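Local coordinates for peroxidase (PDB 6QZO) that acts as a haem b-dependent peroxidase of the dye-decolorising (DyP) type, using hydrogen peroxide to oxidise its substrates, at the interface of chains A and B. Residues are numbered along the deposited sequence; one frame, centred on the assembly and turned at random. Chains: chain A/B, Peroxidase.

Contact 1: the interface of chains A and B. Residues chain A 180-182, 185; chain B 150-154.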
# COMPACT_ATOMS: atom_id res chain seq x y z
N ARG A 180 -2.18 3.20 8.25
CA ARG A 180 -2.12 4.41 9.10
C ARG A 180 -0.76 5.05 8.82
O ARG A 180 -0.11 4.64 7.83
CB ARG A 180 -2.27 4.05 10.58
CG ARG A 180 -3.49 3.19 10.89
CD ARG A 180 -3.50 2.78 12.36
NE ARG A 180 -4.78 2.17 12.70
CZ ARG A 180 -5.44 2.32 13.85
NH1 ARG A 180 -4.97 3.09 14.82
NH2 ARG A 180 -6.60 1.71 14.01
N ARG A 181 -0.29 5.92 9.70
CA ARG A 181 1.05 6.54 9.56
C ARG A 181 2.11 5.45 9.80
O ARG A 181 1.77 4.37 10.32
CB ARG A 181 1.12 7.79 10.44
CG ARG A 181 0.20 8.88 9.95
CD ARG A 181 0.82 10.25 10.03
NE ARG A 181 -0.03 11.31 9.47
CZ ARG A 181 0.18 11.97 8.33
NH1 ARG A 181 1.24 11.72 7.57
NH2 ARG A 181 -0.68 12.90 7.96
N SER A 182 3.32 5.69 9.30
CA SER A 182 4.46 4.75 9.37
C SER A 182 4.99 4.69 10.80
O SER A 182 4.72 5.56 11.62
CB SER A 182 5.51 5.16 8.38
OG SER A 182 5.01 4.95 7.05
N ILE A 185 6.16 7.72 13.27
CA ILE A 185 5.40 8.89 12.75
C ILE A 185 4.03 8.93 13.44
O ILE A 185 3.22 8.04 13.21
CB ILE A 185 5.28 8.87 11.22
CG1 ILE A 185 6.65 8.84 10.55
CG2 ILE A 185 4.44 10.05 10.74
CD1 ILE A 185 6.59 8.84 9.03
N ASP B 150 7.83 8.77 2.91
CA ASP B 150 8.08 7.77 3.98
C ASP B 150 6.80 7.50 4.77
O ASP B 150 6.91 6.82 5.82
CB ASP B 150 9.20 8.25 4.91
CG ASP B 150 10.58 7.87 4.43
OD1 ASP B 150 10.68 6.84 3.72
OD2 ASP B 150 11.54 8.61 4.76
N ASP B 151 5.65 7.99 4.29
CA ASP B 151 4.34 7.83 4.97
C ASP B 151 3.21 7.76 3.94
O ASP B 151 3.17 8.63 3.06
CB ASP B 151 4.07 8.96 5.95
CG ASP B 151 2.85 8.68 6.80
OD1 ASP B 151 1.72 9.00 6.33
OD2 ASP B 151 3.03 8.09 7.90
N ARG B 152 2.31 6.78 4.10
CA ARG B 152 1.27 6.42 3.11
C ARG B 152 0.10 7.42 3.16
O ARG B 152 -0.54 7.62 2.12
CB ARG B 152 0.80 4.99 3.40
CG ARG B 152 -0.05 4.40 2.30
CD ARG B 152 0.65 4.21 0.99
NE ARG B 152 -0.41 3.64 0.17
CZ ARG B 152 -1.29 4.33 -0.58
NH1 ARG B 152 -2.25 3.67 -1.21
NH2 ARG B 152 -1.25 5.66 -0.68
N THR B 153 -0.18 8.00 4.32
CA THR B 153 -1.25 9.01 4.48
C THR B 153 -0.80 10.30 3.79
O THR B 153 -1.62 10.88 3.06
CB THR B 153 -1.60 9.21 5.96
OG1 THR B 153 -2.09 7.95 6.41
CG2 THR B 153 -2.63 10.29 6.21
N THR B 154 0.44 10.72 4.02
CA THR B 154 1.07 11.88 3.36
C THR B 154 0.99 11.71 1.84
O THR B 154 0.65 12.68 1.13
CB THR B 154 2.54 12.05 3.79
OG1 THR B 154 2.62 12.14 5.22
CG2 THR B 154 3.17 13.28 3.16

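Contact 2: the interface of chains A and B. Residues chain A 197-198, 243-244, 248, 251; chain B 88-89.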
# COMPACT_ATOMS: atom_id res chain seq x y z
N MET A 197 -10.89 11.43 5.11
CA MET A 197 -11.81 12.59 5.17
C MET A 197 -11.11 13.72 5.94
O MET A 197 -11.63 14.86 5.93
CB MET A 197 -13.14 12.23 5.82
CG MET A 197 -14.20 11.84 4.80
SD MET A 197 -15.71 11.17 5.52
CE MET A 197 -16.81 11.30 4.11
N GLY A 198 -9.93 13.44 6.51
CA GLY A 198 -9.12 14.41 7.27
C GLY A 198 -9.49 14.43 8.74
O GLY A 198 -8.96 15.31 9.45
N TRP A 243 -17.79 15.34 -0.63
CA TRP A 243 -17.26 15.82 0.68
C TRP A 243 -16.55 17.17 0.50
O TRP A 243 -16.61 18.02 1.42
CB TRP A 243 -16.32 14.74 1.25
CG TRP A 243 -15.74 15.01 2.61
CD1 TRP A 243 -14.41 15.11 2.90
CD2 TRP A 243 -16.43 15.10 3.87
NE1 TRP A 243 -14.24 15.26 4.25
CE2 TRP A 243 -15.46 15.27 4.87
CE3 TRP A 243 -17.77 15.05 4.26
CZ2 TRP A 243 -15.77 15.43 6.22
CZ3 TRP A 243 -18.09 15.22 5.59
CH2 TRP A 243 -17.11 15.40 6.56
N ASP A 244 -15.89 17.36 -0.65
CA ASP A 244 -15.14 18.60 -0.99
C ASP A 244 -16.08 19.80 -1.14
O ASP A 244 -15.59 20.94 -1.02
CB ASP A 244 -14.28 18.38 -2.23
CG ASP A 244 -13.03 17.59 -1.96
OD1 ASP A 244 -12.82 17.23 -0.76
OD2 ASP A 244 -12.30 17.32 -2.93
N ARG A 248 -15.72 23.62 6.11
CA ARG A 248 -15.17 23.09 7.38
C ARG A 248 -16.28 22.95 8.44
O ARG A 248 -16.32 21.90 9.11
CB ARG A 248 -14.11 24.06 7.90
CG ARG A 248 -13.09 23.44 8.84
CD ARG A 248 -11.81 23.07 8.11
NE ARG A 248 -10.79 22.97 9.14
CZ ARG A 248 -9.79 22.09 9.15
NH1 ARG A 248 -9.59 21.26 8.14
NH2 ARG A 248 -8.98 22.08 10.19
N ARG A 251 -18.64 20.07 7.76
CA ARG A 251 -17.93 18.77 7.97
C ARG A 251 -17.84 18.46 9.46
O ARG A 251 -17.97 17.28 9.83
CB ARG A 251 -16.51 18.82 7.42
CG ARG A 251 -16.41 18.81 5.91
CD ARG A 251 -14.96 18.87 5.48
NE ARG A 251 -14.81 18.63 4.05
CZ ARG A 251 -13.66 18.49 3.41
NH1 ARG A 251 -12.52 18.55 4.07
NH2 ARG A 251 -13.65 18.27 2.11
N SER B 88 -8.57 20.77 0.93
CA SER B 88 -9.67 20.84 1.92
C SER B 88 -9.35 20.01 3.17
O SER B 88 -10.17 20.06 4.11
CB SER B 88 -10.97 20.41 1.27
OG SER B 88 -10.74 19.33 0.36
N GLU B 89 -8.23 19.28 3.20
CA GLU B 89 -7.80 18.45 4.36
C GLU B 89 -6.39 18.86 4.78
O GLU B 89 -5.45 18.07 4.70
CB GLU B 89 -7.87 16.96 4.04
CG GLU B 89 -9.27 16.48 3.73
CD GLU B 89 -9.66 16.61 2.27
OE1 GLU B 89 -8.95 16.04 1.41
OE2 GLU B 89 -10.68 17.28 2.01

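Contact 1: the interface of chains A and B
B:Asp151 and A:Arg181 cross at about a right angle where two copies of this DyP-type peroxidase meet. B:Asp151 sits directly before helix 152-165 and acts as its N-cap: OD1 takes the backbone N-H of B:Thr154 on its anti lone pair, 3.2 Å from that N. Its carboxylate swings over to chain A because CG stands anti to the backbone N (chi1 -171°), and the two oxygens then divide the work. B:Asp151 OD2 accepts the backbone N-H of A:Ser182 at 2.8 Å from A:Ser182 N; the donor comes in on the anti side but well out of the carboxylate plane. B:Asp151 OD1, besides capping the helix, forms a salt bridge with A:Arg181 NH1 at 3.0 Å. The guanidinium and carboxylate planes are 28° apart, and no N-H of NH1 is aimed at OD1, so the attraction there is probably mainly electrostatic.

An N-H of A:Arg181 NH1 goes instead to B:Thr154 OG1, which lies 2.8 Å from A:Arg181 NH1 at the edge of the guanidinium and in its plane, although the bond is bent. B:Thr153 closes over one guanidinium face with its methyl: CG2 lies 3.7 Å from A:Arg181 NH2, toward the rim. A bend at chi2 (-139°) carries the arginine chain past the carboxylate to the first helical turn. On the other flank, the hydroxyl OG of A:Ser182 donates to the carbonyl O of B:Asp150 at 2.9 Å, tilted from the carbonyl plane. A:Ile185 lays CD1 4.0 Å from B:Asp151 CB, giving the carboxylate's stem an apolar neighbour. The positive guanidinium and the helix N-terminus would both tend to stabilise a charged B:Asp151.

Contact 2: the interface of chains A and B
B:Glu89 meets A:Arg251 end-on, with carboxylate oxygen OE2 taking both terminal nitrogens: A:Arg251 NH1 at 3.0 Å, a hydrogen bond and salt bridge, and A:Arg251 NH2 at 3.1 Å from B:Glu89 OE2. The planes of the two groups are 33° apart, the oxygen somewhat off the guanidinium plane. NH1 arrives on the anti lone pair of OE2, whereas NH2 comes nearly along the C-O axis. The hydroxyl OG of B:Ser88 comes to the same oxygen from above the carboxylate plane. The glutamate chain bends at chi2 (88°), back toward that serine.

B:Ser88 OG also lies 3.2 Å from A:Asp244 OD1, above the carboxylate plane; with one hydrogen to give, it can serve one of these acceptors at a time. The B:Ser88 carbonyl O sits 2.8 Å from A:Arg251 NH1, but no NH1 hydrogen is aimed at it: a close approach, not a hydrogen bond.

Bonds within chain A also hold the guanidinium and would favour this pose without the partner. NE and NH2 both hold the carbonyl O of A:Trp243 side-on, in the guanidinium plane, although from one face of the carbonyl plane, and A:Asp244 OD1 adds a salt bridge to NH2. A:Trp243 NE1 lies 3.3 Å above the centre of the A:Arg251 guanidinium and is tied to the carbonyl O of A:Met197. For this peroxidase, the site sets an arginine held by its own chain against an acidic loop, probably contributing to holding together the two copies in the deposited assembly.

Contact 1 and contact 2 lie about 19 Å apart, measured between the centres of their C-alpha atoms, and share no residue. Chain A supplies the loop after strand 170-179 to contact 1, and helix 248-255 with the segments around 197 and 243 to contact 2. Chain B supplies the start of helix 152-165 to the first and the loop ahead of 3-10 helix 90-93 to the second. Both pair a chain A arginine with a chain B acid. The two-fold axis repeats each with the chains exchanged, so the charged pairs recur across the interface, which may be that of a dimer in solution.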